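Local coordinates for putative thiol-disulfide oxidoreductase (Bacteroides vulgatus, PDB 4GRF), which probably works as a thiol-disulfide oxidoreductase, of which this chain is the thioredoxin domain, cut from a longer protein, at residues P10-K18 and W88-D96; F27-F38 and G62-D71. All coordinates share one frame; numbering follows the deposited sequence.

Both contacts belong to a single thioredoxin-fold domain, with centres about 10 Å apart. Interaction 2 pairs strands 31-37 and 63-69 in the middle of the mixed sheet; interaction 1 ties the short strand 13-15 across strand 89-92, at one margin of that sheet. Along the chain the order is 10-18, 27-38, 62-71, 88-96, so the two segments of interaction 1 bracket those of interaction 2. Strands 63-69 and 89-92 are parallel neighbours, joined where G67 probably hydrogen-bonds through its backbone to N89 and V91. One sulfate ion, probably from the crystallisation liquor, touches both contacts. Interaction 2 builds the centre of the sheet, and interaction 1 fastens the N-terminal strand 13-15 to its outermost strand 89-92.

Interaction 1: P10-K18 and W88-D96; sequences PAITGIDLK and WNQVLLQKD. With SO4 (sulfate ion), chain E.
The V91 side chain lies over the backbone of G14, its CB 3.7 Å from G14 C. With CG1 anti to the carbonyl carbon (chi1 -60°), the branches share the glycine: CG1 meets its carbonyl, CG2 its CA and N. A side chain at G14 would run into V91 and the L92 carbonyl, so the close approach depends on the bare backbone. The strands cross almost perpendicularly, at 92°. They pair at a single antiparallel, hydrogen-bonded bridge: I15 N donates to L92 O (3.1 Å) and L92 N to I15 O (2.9 Å). Beyond it, D16 CA sits 3.2 Å from Q90 O, a CA-H...O contact to a buried carbonyl with no conventional hydrogen-bond partner in the model. On the other side of the bridge L93 CD2 reaches I12 CG2 at 4.0 Å and also touches T13 O, which shares a water with Q94 N. A second water joins D16 OD2 to N89 OD1, while D16 OD1 accepts from N20 N. N89 ND2 gives a nearly straight bond to sulfate O4 (2.9 Å, 173°), an anion that Y55 and T64 also hold. A leucine in place of N89 would probably leave that sulfate oxygen without its amide donor and the D16 water without its second anchor. Strand 13-15 pairs with strand 21-23 in an N-terminal hairpin, consistent with a TlpA-like thioredoxin domain, and this contact fastens it over the outermost strand 89-92. Y66 of strand 63-69 touches both I12 and V91, and W77 of helix 74-84 packs against L17 and L92.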
loop_
_atom_site.group_PDB
_atom_site.type_symbol
_atom_site.label_atom_id
_atom_site.label_comp_id
_atom_site.label_asym_id
_atom_site.label_seq_id
_atom_site.Cartn_x
_atom_site.Cartn_y
_atom_site.Cartn_z
ATOM N N PRO A 10 5.584 -3.428 10.603
ATOM C CA PRO A 10 6.956 -3.816 10.291
ATOM C C PRO A 10 7.578 -3.082 9.105
ATOM O O PRO A 10 6.879 -2.549 8.221
ATOM C CB PRO A 10 6.841 -5.313 10.007
ATOM C CG PRO A 10 5.648 -5.743 10.756
ATOM C CD PRO A 10 4.691 -4.596 10.654
ATOM N N ALA A 11 8.902 -3.039 9.108
ATOM C CA ALA A 11 9.628 -2.351 8.060
ATOM C C ALA A 11 9.319 -2.932 6.669
ATOM O O ALA A 11 9.113 -4.131 6.494
ATOM C CB ALA A 11 11.123 -2.390 8.349
ATOM N N ILE A 12 9.290 -2.040 5.680
ATOM C CA ILE A 12 9.151 -2.404 4.279
ATOM C C ILE A 12 10.054 -1.475 3.466
ATOM O O ILE A 12 10.037 -0.249 3.674
ATOM C CB ILE A 12 7.711 -2.199 3.740
ATOM C CG1 ILE A 12 6.641 -2.891 4.590
ATOM C CG2 ILE A 12 7.596 -2.702 2.299
ATOM C CD1 ILE A 12 5.237 -2.499 4.171
ATOM N N THR A 13 10.835 -2.046 2.545
ATOM C CA THR A 13 11.568 -1.267 1.571
ATOM C C THR A 13 11.437 -1.952 0.229
ATOM O O THR A 13 11.497 -3.180 0.155
ATOM C CB THR A 13 13.066 -1.155 1.902
ATOM O OG1 THR A 13 13.233 -0.733 3.260
ATOM C CG2 THR A 13 13.728 -0.135 0.999
ATOM N N GLY A 14 11.222 -1.161 -0.809
ATOM C CA GLY A 14 11.243 -1.649 -2.181
ATOM C C GLY A 14 11.820 -0.567 -3.080
ATOM O O GLY A 14 12.153 0.533 -2.617
ATOM N N ILE A 15 11.940 -0.889 -4.372
ATOM C CA ILE A 15 12.421 0.048 -5.370
ATOM C C ILE A 15 11.247 0.674 -6.125
ATOM O O ILE A 15 10.348 -0.033 -6.588
ATOM C CB ILE A 15 13.392 -0.654 -6.356
ATOM C CG1 ILE A 15 14.477 -1.431 -5.601
ATOM C CG2 ILE A 15 13.990 0.355 -7.329
ATOM C CD1 ILE A 15 15.319 -0.601 -4.652
ATOM N N ASP A 16 11.255 2.008 -6.248
ATOM C CA ASP A 16 10.148 2.728 -6.829
ATOM C C ASP A 16 10.368 2.892 -8.324
ATOM O O ASP A 16 11.333 2.322 -8.870
ATOM C CB ASP A 16 9.883 4.060 -6.077
ATOM C CG ASP A 16 10.900 5.177 -6.391
ATOM O OD1 ASP A 16 11.837 5.000 -7.187
ATOM O OD2 ASP A 16 10.736 6.290 -5.829
ATOM N N LEU A 17 9.475 3.619 -8.981
ATOM C CA LEU A 17 9.515 3.755 -10.448
ATOM C C LEU A 17 10.662 4.678 -10.902
ATOM O O LEU A 17 10.995 4.758 -12.091
ATOM C CB LEU A 17 8.186 4.277 -10.977
ATOM C CG LEU A 17 7.006 3.299 -10.928
ATOM C CD1 LEU A 17 5.720 4.000 -11.308
ATOM C CD2 LEU A 17 7.261 2.103 -11.828
ATOM N N LYS A 18 11.238 5.408 -9.963
ATOM C CA LYS A 18 12.413 6.236 -10.276
ATOM C C LYS A 18 13.737 5.536 -9.946
ATOM O O LYS A 18 14.810 6.136 -10.023
ATOM C CB LYS A 18 12.308 7.588 -9.561
ATOM C CG LYS A 18 11.207 8.445 -10.162
ATOM C CD LYS A 18 11.132 9.835 -9.551
ATOM C CE LYS A 18 10.187 10.713 -10.360
ATOM N NZ LYS A 18 9.751 11.932 -9.627
ATOM N N TRP A 88 0.612 6.579 -7.378
ATOM C CA TRP A 88 1.018 7.012 -6.060
ATOM C C TRP A 88 2.416 6.432 -5.803
ATOM O O TRP A 88 3.120 6.116 -6.754
ATOM C CB TRP A 88 -0.029 6.592 -4.997
ATOM C CG TRP A 88 -0.544 5.173 -5.154
ATOM C CD1 TRP A 88 0.081 4.017 -4.753
ATOM C CD2 TRP A 88 -1.785 4.769 -5.764
ATOM N NE1 TRP A 88 -0.713 2.921 -5.072
ATOM C CE2 TRP A 88 -1.858 3.369 -5.683
ATOM C CE3 TRP A 88 -2.850 5.470 -6.339
ATOM C CZ2 TRP A 88 -2.951 2.650 -6.174
ATOM C CZ3 TRP A 88 -3.925 4.745 -6.856
ATOM C CH2 TRP A 88 -3.971 3.359 -6.744
ATOM N N ASN A 89 2.843 6.306 -4.553
ATOM C CA ASN A 89 4.176 5.762 -4.297
ATOM C C ASN A 89 4.114 4.255 -4.497
ATOM O O ASN A 89 3.500 3.559 -3.700
ATOM C CB ASN A 89 4.600 6.076 -2.865
ATOM C CG ASN A 89 4.775 7.559 -2.635
ATOM O OD1 ASN A 89 5.746 8.153 -3.112
ATOM N ND2 ASN A 89 3.851 8.165 -1.915
ATOM N N GLN A 90 4.725 3.766 -5.560
ATOM C CA GLN A 90 4.708 2.344 -5.881
ATOM C C GLN A 90 6.099 1.742 -5.775
ATOM O O GLN A 90 7.034 2.203 -6.462
ATOM C CB GLN A 90 4.220 2.154 -7.324
ATOM C CG GLN A 90 2.778 2.562 -7.586
ATOM C CD GLN A 90 1.781 1.496 -7.165
ATOM O OE1 GLN A 90 2.055 0.667 -6.295
ATOM N NE2 GLN A 90 0.593 1.531 -7.767
ATOM N N VAL A 91 6.246 0.695 -4.964
ATOM C CA VAL A 91 7.508 -0.025 -4.906
ATOM C C VAL A 91 7.333 -1.495 -5.240
ATOM O O VAL A 91 6.267 -2.074 -5.049
ATOM C CB VAL A 91 8.225 0.083 -3.546
ATOM C CG1 VAL A 91 8.539 1.534 -3.232
ATOM C CG2 VAL A 91 7.424 -0.596 -2.431
ATOM N N LEU A 92 8.417 -2.077 -5.746
ATOM C CA LEU A 92 8.511 -3.505 -5.993
ATOM C C LEU A 92 9.511 -4.115 -5.032
ATOM O O LEU A 92 10.666 -3.660 -4.948
ATOM C CB LEU A 92 8.974 -3.734 -7.431
ATOM C CG LEU A 92 9.104 -5.181 -7.887
ATOM C CD1 LEU A 92 7.761 -5.887 -7.833
ATOM C CD2 LEU A 92 9.681 -5.233 -9.294
ATOM N N LEU A 93 9.076 -5.147 -4.324
ATOM C CA LEU A 93 9.944 -5.864 -3.384
ATOM C C LEU A 93 11.012 -6.633 -4.163
ATOM O O LEU A 93 10.744 -7.213 -5.226
ATOM C CB LEU A 93 9.153 -6.818 -2.515
ATOM C CG LEU A 93 8.155 -6.166 -1.556
ATOM C CD1 LEU A 93 7.382 -7.225 -0.780
ATOM C CD2 LEU A 93 8.860 -5.196 -0.626
ATOM N N GLN A 94 12.222 -6.612 -3.651
ATOM C CA GLN A 94 13.247 -7.481 -4.226
ATOM C C GLN A 94 12.911 -8.911 -3.825
ATOM O O GLN A 94 12.351 -9.158 -2.751
ATOM C CB GLN A 94 14.624 -7.037 -3.772
ATOM C CG GLN A 94 14.817 -5.546 -3.992
ATOM C CD GLN A 94 16.260 -5.153 -4.216
ATOM O OE1 GLN A 94 16.748 -4.198 -3.622
ATOM N NE2 GLN A 94 16.947 -5.886 -5.081
ATOM N N LYS A 95 13.223 -9.849 -4.720
ATOM C CA LYS A 95 12.912 -11.265 -4.539
ATOM C C LYS A 95 13.230 -11.758 -3.131
ATOM O O LYS A 95 12.415 -12.432 -2.510
ATOM C CB LYS A 95 13.715 -12.078 -5.566
ATOM C CG LYS A 95 13.563 -13.588 -5.492
ATOM C CD LYS A 95 14.409 -14.240 -6.582
ATOM C CE LYS A 95 14.938 -15.602 -6.165
ATOM N NZ LYS A 95 13.842 -16.593 -5.994
ATOM N N ASP A 96 14.413 -11.405 -2.641
ATOM C CA ASP A 96 14.897 -11.902 -1.353
ATOM C C ASP A 96 14.184 -11.286 -0.166
ATOM O O ASP A 96 14.468 -11.648 0.969
ATOM C CB ASP A 96 16.393 -11.629 -1.206
ATOM C CG ASP A 96 17.246 -12.639 -1.953
ATOM O OD1 ASP A 96 16.682 -13.608 -2.513
ATOM O OD2 ASP A 96 18.483 -12.463 -1.974
HETATM S S SO4 E . 3.293 11.821 -2.035
HETATM O O1 SO4 E . 3.332 13.181 -1.449
HETATM O O2 SO4 E . 1.910 11.285 -1.907
HETATM O O3 SO4 E . 3.672 11.879 -3.468
HETATM O O4 SO4 E . 4.275 10.965 -1.320
HETATM O O HOH W 1 12.808 -5.068 -1.262
HETATM O O HOH W 2 7.909 6.637 -4.306
#

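Interaction 2: F27-F38 and G62-D71; sequences FKGKYVLVDFWF and GFTIYGVSTD. With SO4 (sulfate ion), chain E.
W37 carries S69 CB over one face of its indole, a CH-pi contact 4.2 Å from the five-membered ring centroid and 24° off the normal; V68 N lies in plane at its edge. The indole is placed there by a first torsion that sets CG between the backbone N and carbonyl carbon (chi1 72°). At the other end Y31 CB meets the edge of the F63 ring in plane, 4.0 Å from F63 CD1, and G62 O lies at the edge of the Y31 ring. F27 CE2 lies 3.5 Å from Y66 CD1, with the ring planes at 53°. T64 CG2 presses on F27 CD1 at 3.7 Å. T64 OG1 donates to sulfate O2 (2.6 Å), while K30 NZ donates to a water lying beside the same ion. Between these ends eight backbone hydrogen bonds knit the two strands in parallel, from Y31 N to G62 O as far as T70 N to W37 O. V32 CG1 packs on Y66 CB (3.6 Å), and V34 and F36 abut V68. Where strand 63-69 ends, S69 OG accepts from D71 N in an ST turn and donates to D71 OD2 (2.7 Å), which also takes A39 N just ahead of the C41-C44 disulfide. The two strands form a beta-alpha-beta unit with the intervening helices. Strand 31-37 is flanked on its far edge by strand 112-116; helix 129-140 covers Y31, L33 and F63, helix 74-84 covers W37 and S69, and Y105 meets F36 across the other face.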
loop_
_atom_site.group_PDB
_atom_site.type_symbol
_atom_site.label_atom_id
_atom_site.label_comp_id
_atom_site.label_asym_id
_atom_site.label_seq_id
_atom_site.Cartn_x
_atom_site.Cartn_y
_atom_site.Cartn_z
ATOM N N PHE A 27 7.568 7.714 5.277
ATOM C CA PHE A 27 6.300 8.427 5.336
ATOM C C PHE A 27 5.798 8.686 6.748
ATOM O O PHE A 27 4.626 9.054 6.947
ATOM C CB PHE A 27 5.261 7.658 4.538
ATOM C CG PHE A 27 5.679 7.441 3.116
ATOM C CD1 PHE A 27 5.655 8.488 2.215
ATOM C CD2 PHE A 27 6.138 6.201 2.698
ATOM C CE1 PHE A 27 6.070 8.299 0.904
ATOM C CE2 PHE A 27 6.545 6.005 1.386
ATOM C CZ PHE A 27 6.520 7.054 0.497
ATOM N N LYS A 28 6.677 8.503 7.723
ATOM C CA LYS A 28 6.372 8.927 9.068
ATOM C C LYS A 28 5.924 10.384 9.041
ATOM O O LYS A 28 6.467 11.218 8.294
ATOM C CB LYS A 28 7.591 8.752 9.982
ATOM C CG LYS A 28 7.873 7.309 10.376
ATOM C CD LYS A 28 7.140 6.931 11.648
ATOM C CE LYS A 28 7.252 5.459 12.014
ATOM N NZ LYS A 28 8.542 4.797 11.712
ATOM N N GLY A 29 4.909 10.682 9.842
ATOM C CA GLY A 29 4.293 11.991 9.819
ATOM C C GLY A 29 3.000 12.039 9.028
ATOM O O GLY A 29 2.206 12.963 9.192
ATOM N N LYS A 30 2.789 11.048 8.163
ATOM C CA LYS A 30 1.568 10.956 7.377
ATOM C C LYS A 30 0.794 9.685 7.687
ATOM O O LYS A 30 1.360 8.710 8.150
ATOM C CB LYS A 30 1.889 10.947 5.884
ATOM C CG LYS A 30 2.470 12.248 5.396
ATOM C CD LYS A 30 2.719 12.205 3.907
ATOM C CE LYS A 30 3.342 13.507 3.444
ATOM N NZ LYS A 30 3.330 13.561 1.960
ATOM N N TYR A 31 -0.525 9.728 7.474
ATOM C CA TYR A 31 -1.301 8.513 7.358
ATOM C C TYR A 31 -0.925 7.890 6.019
ATOM O O TYR A 31 -0.795 8.588 5.022
ATOM C CB TYR A 31 -2.798 8.811 7.410
ATOM C CG TYR A 31 -3.293 9.024 8.807
ATOM C CD1 TYR A 31 -3.627 7.952 9.615
ATOM C CD2 TYR A 31 -3.475 10.304 9.305
ATOM C CE1 TYR A 31 -4.102 8.143 10.905
ATOM C CE2 TYR A 31 -3.937 10.502 10.590
ATOM C CZ TYR A 31 -4.237 9.427 11.390
ATOM O OH TYR A 31 -4.691 9.646 12.673
ATOM N N VAL A 32 -0.747 6.570 6.021
ATOM C CA VAL A 32 -0.364 5.857 4.821
ATOM C C VAL A 32 -1.267 4.651 4.658
ATOM O O VAL A 32 -1.337 3.814 5.544
ATOM C CB VAL A 32 1.081 5.322 4.935
ATOM C CG1 VAL A 32 1.539 4.792 3.576
ATOM C CG2 VAL A 32 2.030 6.396 5.435
ATOM N N LEU A 33 -1.933 4.557 3.518
ATOM C CA LEU A 33 -2.584 3.337 3.137
ATOM C C LEU A 33 -1.506 2.492 2.492
ATOM O O LEU A 33 -0.837 2.938 1.551
ATOM C CB LEU A 33 -3.683 3.627 2.119
ATOM C CG LEU A 33 -4.951 2.782 2.040
ATOM C CD1 LEU A 33 -5.698 2.667 3.368
ATOM C CD2 LEU A 33 -5.865 3.438 1.017
ATOM N N VAL A 34 -1.303 1.299 3.025
ATOM C CA VAL A 34 -0.360 0.362 2.445
ATOM C C VAL A 34 -1.155 -0.717 1.693
ATOM O O VAL A 34 -2.027 -1.381 2.275
ATOM C CB VAL A 34 0.528 -0.254 3.524
ATOM C CG1 VAL A 34 1.569 -1.167 2.898
ATOM C CG2 VAL A 34 1.209 0.843 4.321
ATOM N N ASP A 35 -0.895 -0.803 0.397
ATOM C CA ASP A 35 -1.593 -1.708 -0.506
ATOM C C ASP A 35 -0.635 -2.773 -1.000
ATOM O O ASP A 35 0.225 -2.484 -1.829
ATOM C CB ASP A 35 -2.106 -0.889 -1.686
ATOM C CG ASP A 35 -2.789 -1.716 -2.722
ATOM O OD1 ASP A 35 -3.214 -2.834 -2.384
ATOM O OD2 ASP A 35 -2.878 -1.234 -3.883
ATOM N N PHE A 36 -0.745 -3.979 -0.451
ATOM C CA PHE A 36 0.031 -5.117 -0.915
ATOM C C PHE A 36 -0.721 -5.804 -2.060
ATOM O O PHE A 36 -1.893 -6.181 -1.931
ATOM C CB PHE A 36 0.244 -6.145 0.194
ATOM C CG PHE A 36 1.012 -5.644 1.404
ATOM C CD1 PHE A 36 0.359 -5.011 2.441
ATOM C CD2 PHE A 36 2.373 -5.862 1.522
ATOM C CE1 PHE A 36 1.064 -4.582 3.568
ATOM C CE2 PHE A 36 3.069 -5.446 2.642
ATOM C CZ PHE A 36 2.415 -4.795 3.649
ATOM N N TRP A 37 -0.030 -5.979 -3.177
ATOM C CA TRP A 37 -0.681 -6.418 -4.411
ATOM C C TRP A 37 0.310 -7.038 -5.384
ATOM O O TRP A 37 1.511 -7.078 -5.143
ATOM C CB TRP A 37 -1.390 -5.229 -5.075
ATOM C CG TRP A 37 -0.441 -4.248 -5.692
ATOM C CD1 TRP A 37 0.410 -3.405 -5.035
ATOM C CD2 TRP A 37 -0.238 -4.010 -7.080
ATOM N NE1 TRP A 37 1.125 -2.662 -5.919
ATOM C CE2 TRP A 37 0.765 -3.027 -7.190
ATOM C CE3 TRP A 37 -0.775 -4.558 -8.245
ATOM C CZ2 TRP A 37 1.218 -2.558 -8.407
ATOM C CZ3 TRP A 37 -0.318 -4.095 -9.452
ATOM C CH2 TRP A 37 0.671 -3.097 -9.527
ATOM N N PHE A 38 -0.212 -7.540 -6.501
ATOM C CA PHE A 38 0.632 -7.898 -7.620
ATOM C C PHE A 38 -0.273 -7.867 -8.843
ATOM O O PHE A 38 -1.488 -7.870 -8.718
ATOM C CB PHE A 38 1.274 -9.290 -7.449
ATOM C CG PHE A 38 0.308 -10.349 -7.040
ATOM C CD1 PHE A 38 0.002 -10.538 -5.696
ATOM C CD2 PHE A 38 -0.311 -11.156 -7.979
ATOM C CE1 PHE A 38 -0.903 -11.514 -5.305
ATOM C CE2 PHE A 38 -1.212 -12.142 -7.589
ATOM C CZ PHE A 38 -1.509 -12.314 -6.249
ATOM N N GLY A 62 -1.817 15.288 4.702
ATOM C CA GLY A 62 -1.009 14.419 5.548
ATOM C C GLY A 62 -1.358 12.955 5.318
ATOM O O GLY A 62 -1.498 12.183 6.273
ATOM N N PHE A 63 -1.545 12.611 4.046
ATOM C CA PHE A 63 -1.918 11.259 3.642
ATOM C C PHE A 63 -1.223 10.868 2.353
ATOM O O PHE A 63 -1.092 11.667 1.424
ATOM C CB PHE A 63 -3.414 11.174 3.413
ATOM C CG PHE A 63 -3.873 9.854 2.837
ATOM C CD1 PHE A 63 -3.944 8.741 3.630
ATOM C CD2 PHE A 63 -4.216 9.736 1.488
ATOM C CE1 PHE A 63 -4.368 7.539 3.114
ATOM C CE2 PHE A 63 -4.628 8.538 0.962
ATOM C CZ PHE A 63 -4.709 7.427 1.768
ATOM N N THR A 64 -0.805 9.610 2.275
ATOM C CA THR A 64 -0.382 9.068 0.994
ATOM C C THR A 64 -0.721 7.566 0.874
ATOM O O THR A 64 -1.221 6.941 1.807
ATOM C CB THR A 64 1.110 9.335 0.709
ATOM O OG1 THR A 64 1.393 9.060 -0.668
ATOM C CG2 THR A 64 2.019 8.513 1.615
ATOM N N ILE A 65 -0.485 7.026 -0.316
ATOM C CA ILE A 65 -0.611 5.591 -0.538
ATOM C C ILE A 65 0.753 5.055 -0.909
ATOM O O ILE A 65 1.490 5.637 -1.736
ATOM C CB ILE A 65 -1.641 5.258 -1.644
ATOM C CG1 ILE A 65 -3.026 5.863 -1.292
ATOM C CG2 ILE A 65 -1.710 3.749 -1.872
ATOM C CD1 ILE A 65 -4.105 5.658 -2.347
ATOM N N TYR A 66 1.094 3.934 -0.274
ATOM C CA TYR A 66 2.336 3.215 -0.504
ATOM C C TYR A 66 1.970 1.826 -1.037
ATOM O O TYR A 66 1.455 0.958 -0.314
ATOM C CB TYR A 66 3.112 3.125 0.810
ATOM C CG TYR A 66 4.480 2.445 0.791
ATOM C CD1 TYR A 66 5.520 2.913 0.004
ATOM C CD2 TYR A 66 4.744 1.389 1.651
ATOM C CE1 TYR A 66 6.770 2.317 0.036
ATOM C CE2 TYR A 66 5.978 0.782 1.688
ATOM C CZ TYR A 66 6.995 1.249 0.893
ATOM O OH TYR A 66 8.226 0.636 0.945
ATOM N N GLY A 67 2.170 1.633 -2.338
ATOM C CA GLY A 67 1.863 0.353 -2.949
ATOM C C GLY A 67 3.078 -0.550 -2.951
ATOM O O GLY A 67 4.194 -0.117 -3.296
ATOM N N VAL A 68 2.858 -1.801 -2.541
ATOM C CA VAL A 68 3.916 -2.776 -2.353
ATOM C C VAL A 68 3.612 -4.018 -3.152
ATOM O O VAL A 68 2.682 -4.751 -2.823
ATOM C CB VAL A 68 4.072 -3.136 -0.865
ATOM C CG1 VAL A 68 5.214 -4.121 -0.669
ATOM C CG2 VAL A 68 4.275 -1.884 -0.038
ATOM N N SER A 69 4.362 -4.230 -4.242
ATOM C CA SER A 69 4.124 -5.395 -5.102
ATOM C C SER A 69 5.086 -6.527 -4.856
ATOM O O SER A 69 6.278 -6.316 -4.601
ATOM C CB SER A 69 4.184 -5.018 -6.585
ATOM O OG SER A 69 4.094 -6.167 -7.417
ATOM N N THR A 70 4.536 -7.731 -4.958
ATOM C CA THR A 70 5.283 -8.966 -4.878
ATOM C C THR A 70 5.513 -9.584 -6.265
ATOM O O THR A 70 5.906 -10.733 -6.380
ATOM C CB THR A 70 4.534 -9.996 -4.022
ATOM O OG1 THR A 70 3.273 -10.297 -4.617
ATOM C CG2 THR A 70 4.313 -9.488 -2.609
ATOM N N ASP A 71 5.294 -8.821 -7.312
ATOM C CA ASP A 71 5.455 -9.339 -8.673
ATOM C C ASP A 71 6.839 -9.957 -8.908
ATOM O O ASP A 71 7.865 -9.354 -8.587
ATOM C CB ASP A 71 5.236 -8.216 -9.684
ATOM C CG ASP A 71 3.789 -8.093 -10.098
ATOM O OD1 ASP A 71 3.298 -9.029 -10.752
ATOM O OD2 ASP A 71 3.172 -7.063 -9.781
HETATM S S SO4 E . 3.293 11.821 -2.035
HETATM O O1 SO4 E . 3.332 13.181 -1.449
HETATM O O2 SO4 E . 1.910 11.285 -1.907
HETATM O O3 SO4 E . 3.672 11.879 -3.468
HETATM O O4 SO4 E . 4.275 10.965 -1.320
HETATM O O HOH W 3 0.974 13.083 0.091
#